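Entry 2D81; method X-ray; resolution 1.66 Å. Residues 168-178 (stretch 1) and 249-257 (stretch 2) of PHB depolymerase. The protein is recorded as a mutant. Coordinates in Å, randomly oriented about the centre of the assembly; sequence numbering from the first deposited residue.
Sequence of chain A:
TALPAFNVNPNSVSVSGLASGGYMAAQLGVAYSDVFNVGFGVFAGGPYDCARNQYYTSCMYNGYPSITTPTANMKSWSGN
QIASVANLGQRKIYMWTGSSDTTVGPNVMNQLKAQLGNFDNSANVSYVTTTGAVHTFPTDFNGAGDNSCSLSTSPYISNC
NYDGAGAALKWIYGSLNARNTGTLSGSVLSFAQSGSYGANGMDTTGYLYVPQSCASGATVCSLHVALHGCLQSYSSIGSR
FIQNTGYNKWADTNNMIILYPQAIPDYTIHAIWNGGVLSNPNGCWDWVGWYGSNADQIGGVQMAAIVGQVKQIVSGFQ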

# COMPACT_ATOMS: atom_id res chain seq x y z
N ALA A 168 6.97 2.33 9.40
CA ALA A 168 5.59 2.57 9.00
C ALA A 168 4.60 2.04 10.04
O ALA A 168 3.67 2.74 10.43
CB ALA A 168 5.32 1.93 7.64
N LEU A 169 4.80 0.80 10.47
CA LEU A 169 3.88 0.18 11.42
C LEU A 169 3.92 0.85 12.79
O LEU A 169 2.88 1.05 13.43
CB LEU A 169 4.18 -1.32 11.57
CG LEU A 169 3.90 -2.18 10.33
CD1 LEU A 169 4.33 -3.61 10.61
CD2 LEU A 169 2.42 -2.11 9.98
N LYS A 170 5.11 1.20 13.25
CA LYS A 170 5.23 1.92 14.51
C LYS A 170 4.62 3.31 14.43
O LYS A 170 4.02 3.78 15.39
CB LYS A 170 6.70 2.01 14.95
CG LYS A 170 7.25 0.70 15.48
CD LYS A 170 8.65 0.85 16.05
CE LYS A 170 9.68 1.15 14.98
NZ LYS A 170 11.04 1.30 15.57
N TRP A 171 4.74 3.97 13.28
CA TRP A 171 4.13 5.29 13.16
C TRP A 171 2.61 5.18 13.17
O TRP A 171 1.93 5.96 13.84
CB TRP A 171 4.57 6.01 11.88
CG TRP A 171 4.03 7.40 11.86
CD1 TRP A 171 2.98 7.87 11.12
CD2 TRP A 171 4.46 8.48 12.69
NE1 TRP A 171 2.73 9.19 11.46
CE2 TRP A 171 3.62 9.58 12.42
CE3 TRP A 171 5.47 8.62 13.65
CZ2 TRP A 171 3.76 10.81 13.07
CZ3 TRP A 171 5.61 9.84 14.30
CH2 TRP A 171 4.76 10.92 14.00
N ILE A 172 2.09 4.21 12.43
CA ILE A 172 0.64 4.06 12.30
C ILE A 172 0.00 3.60 13.61
O ILE A 172 -1.03 4.14 14.02
CB ILE A 172 0.30 3.06 11.18
CG1 ILE A 172 0.74 3.64 9.83
CG2 ILE A 172 -1.20 2.76 11.17
CD1 ILE A 172 0.60 2.69 8.66
N TYR A 173 0.62 2.63 14.28
CA TYR A 173 0.02 2.05 15.48
C TYR A 173 0.57 2.59 16.79
O TYR A 173 0.04 2.28 17.86
CB TYR A 173 0.16 0.53 15.45
CG TYR A 173 -0.71 -0.12 14.40
CD1 TYR A 173 -0.23 -0.36 13.12
CD2 TYR A 173 -2.04 -0.43 14.68
CE1 TYR A 173 -1.06 -0.89 12.13
CE2 TYR A 173 -2.87 -0.96 13.70
CZ TYR A 173 -2.37 -1.19 12.43
OH TYR A 173 -3.20 -1.69 11.46
N GLY A 174 1.63 3.39 16.72
CA GLY A 174 2.24 3.91 17.92
C GLY A 174 3.23 2.92 18.49
O GLY A 174 4.05 2.36 17.76
N SER A 175 3.17 2.70 19.80
CA SER A 175 4.02 1.70 20.42
C SER A 175 3.78 0.35 19.76
O SER A 175 2.65 0.04 19.36
CB SER A 175 3.73 1.61 21.92
OG SER A 175 2.35 1.41 22.17
N LEU A 176 4.84 -0.42 19.59
CA LEU A 176 4.75 -1.82 19.22
C LEU A 176 5.81 -2.58 20.01
O LEU A 176 6.83 -2.02 20.39
CB LEU A 176 5.01 -2.01 17.72
CG LEU A 176 3.93 -1.48 16.77
CD1 LEU A 176 4.34 -1.77 15.33
CD2 LEU A 176 2.61 -2.15 17.09
N ASN A 177 5.55 -3.86 20.26
CA ASN A 177 6.55 -4.73 20.87
C ASN A 177 7.66 -5.00 19.87
O ASN A 177 7.43 -4.98 18.66
CB ASN A 177 5.91 -6.05 21.32
CG ASN A 177 4.76 -5.85 22.28
OD1 ASN A 177 4.86 -5.07 23.23
ND2 ASN A 177 3.67 -6.56 22.05
N ALA A 178 8.85 -5.27 20.38
CA ALA A 178 10.01 -5.52 19.53
C ALA A 178 9.70 -6.60 18.50
O ALA A 178 9.01 -7.58 18.79
CB ALA A 178 11.19 -5.95 20.39
N LYS A 249 7.82 -9.63 10.63
CA LYS A 249 8.64 -9.62 11.84
C LYS A 249 7.97 -8.80 12.94
O LYS A 249 8.00 -9.18 14.11
CB LYS A 249 10.02 -9.04 11.54
CG LYS A 249 10.82 -9.82 10.52
CD LYS A 249 12.19 -9.20 10.30
CE LYS A 249 13.01 -10.02 9.32
NZ LYS A 249 13.24 -11.41 9.81
N TRP A 250 7.38 -7.68 12.55
CA TRP A 250 6.68 -6.82 13.50
C TRP A 250 5.29 -7.34 13.84
O TRP A 250 4.86 -7.30 15.00
CB TRP A 250 6.59 -5.39 12.95
CG TRP A 250 7.91 -4.68 12.96
CD1 TRP A 250 8.81 -4.60 11.93
CD2 TRP A 250 8.50 -4.00 14.07
NE1 TRP A 250 9.94 -3.91 12.35
CE2 TRP A 250 9.77 -3.54 13.65
CE3 TRP A 250 8.09 -3.74 15.39
CZ2 TRP A 250 10.63 -2.83 14.50
CZ3 TRP A 250 8.94 -3.04 16.23
CH2 TRP A 250 10.19 -2.59 15.79
N ALA A 251 4.58 -7.82 12.83
CA ALA A 251 3.24 -8.36 13.04
C ALA A 251 3.28 -9.50 14.06
O ALA A 251 2.38 -9.63 14.89
CB ALA A 251 2.67 -8.88 11.72
N ASP A 252 4.34 -10.30 14.00
CA ASP A 252 4.37 -11.57 14.73
C ASP A 252 4.30 -11.38 16.24
O ASP A 252 3.81 -12.25 16.96
CB ASP A 252 5.64 -12.35 14.39
CG ASP A 252 5.51 -13.83 14.71
OD1 ASP A 252 6.44 -14.40 15.31
OD2 ASP A 252 4.48 -14.41 14.35
N THR A 253 4.79 -10.24 16.72
CA THR A 253 4.83 -9.99 18.15
C THR A 253 3.81 -8.94 18.59
O THR A 253 3.84 -8.48 19.74
CB THR A 253 6.24 -9.52 18.58
OG1 THR A 253 6.60 -8.35 17.83
CG2 THR A 253 7.26 -10.62 18.33
N ASN A 254 2.90 -8.58 17.69
CA ASN A 254 1.97 -7.49 17.96
C ASN A 254 0.53 -7.79 17.54
O ASN A 254 -0.23 -6.88 17.22
CB ASN A 254 2.46 -6.21 17.26
CG ASN A 254 3.65 -5.60 17.96
OD1 ASN A 254 3.51 -4.99 19.02
ND2 ASN A 254 4.83 -5.76 17.37
N ASN A 255 0.17 -9.07 17.58
CA ASN A 255 -1.21 -9.48 17.31
C ASN A 255 -1.74 -8.81 16.06
O ASN A 255 -2.84 -8.26 16.05
CB ASN A 255 -2.11 -9.12 18.49
CG ASN A 255 -1.68 -9.79 19.78
OD1 ASN A 255 -1.45 -11.00 19.82
ND2 ASN A 255 -1.57 -9.00 20.85
N MET A 256 -0.94 -8.85 15.00
CA MET A 256 -1.28 -8.15 13.76
C MET A 256 -1.24 -9.12 12.58
O MET A 256 -0.28 -9.85 12.41
CB MET A 256 -0.29 -7.01 13.53
CG MET A 256 -0.62 -6.12 12.35
SD MET A 256 0.67 -4.89 12.08
CE MET A 256 0.48 -3.88 13.57
N ILE A 257 -2.31 -9.11 11.78
CA ILE A 257 -2.33 -9.84 10.52
C ILE A 257 -1.88 -8.89 9.40
O ILE A 257 -2.26 -7.72 9.38
CB ILE A 257 -3.76 -10.36 10.22
CG1 ILE A 257 -4.16 -11.39 11.27
CG2 ILE A 257 -3.82 -10.96 8.82
CD1 ILE A 257 -5.60 -11.90 11.12

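The contact is two-part: an apolar patch where the helix of the first stretch meets Trp250 and Met256, and a polar clasp in which the loop after that helix is hydrogen-bonded by Asn254 and Thr253. The two stretches bury 557 Å² together, with Trp250 covered most.

The clasp centres on Asn254, whose carboxamide reads the backbone of Asn177 at both ends: Asn177 N donates to Asn254 OD1 (2.6 Å, 155°), and Asn254 ND2 donates to Asn177 O (3.0 Å, 170°). Asn254 ND2 also donates to Trp250 O (2.8 Å, 174°), which steadies the amide with chi1 at -74°. An amide suits this place because it offers donor and acceptor together. Asn177 ND2 in turn donates to Thr253 O (3.0 Å, 171°), and Thr253 OG1, in rotamer p, donates to Ala178 O (2.7 Å). The type I turn from Ala251 to Asn254 carries both Thr253 and Asn254, whose CA-to-CB bonds point toward the partner.

In the apolar part, Leu169 CD1 lies 3.7 Å from Trp250 CB, while the aliphatic chain of Lys170 covers one indole face with CG. Met256, with chi1 and chi2 t and chi3 m, runs out straight as far as SD and then turns, placing CE 3.8 Å from the centroid of the Tyr173 ring, 20° off its normal, a CH-pi contact over the ring face.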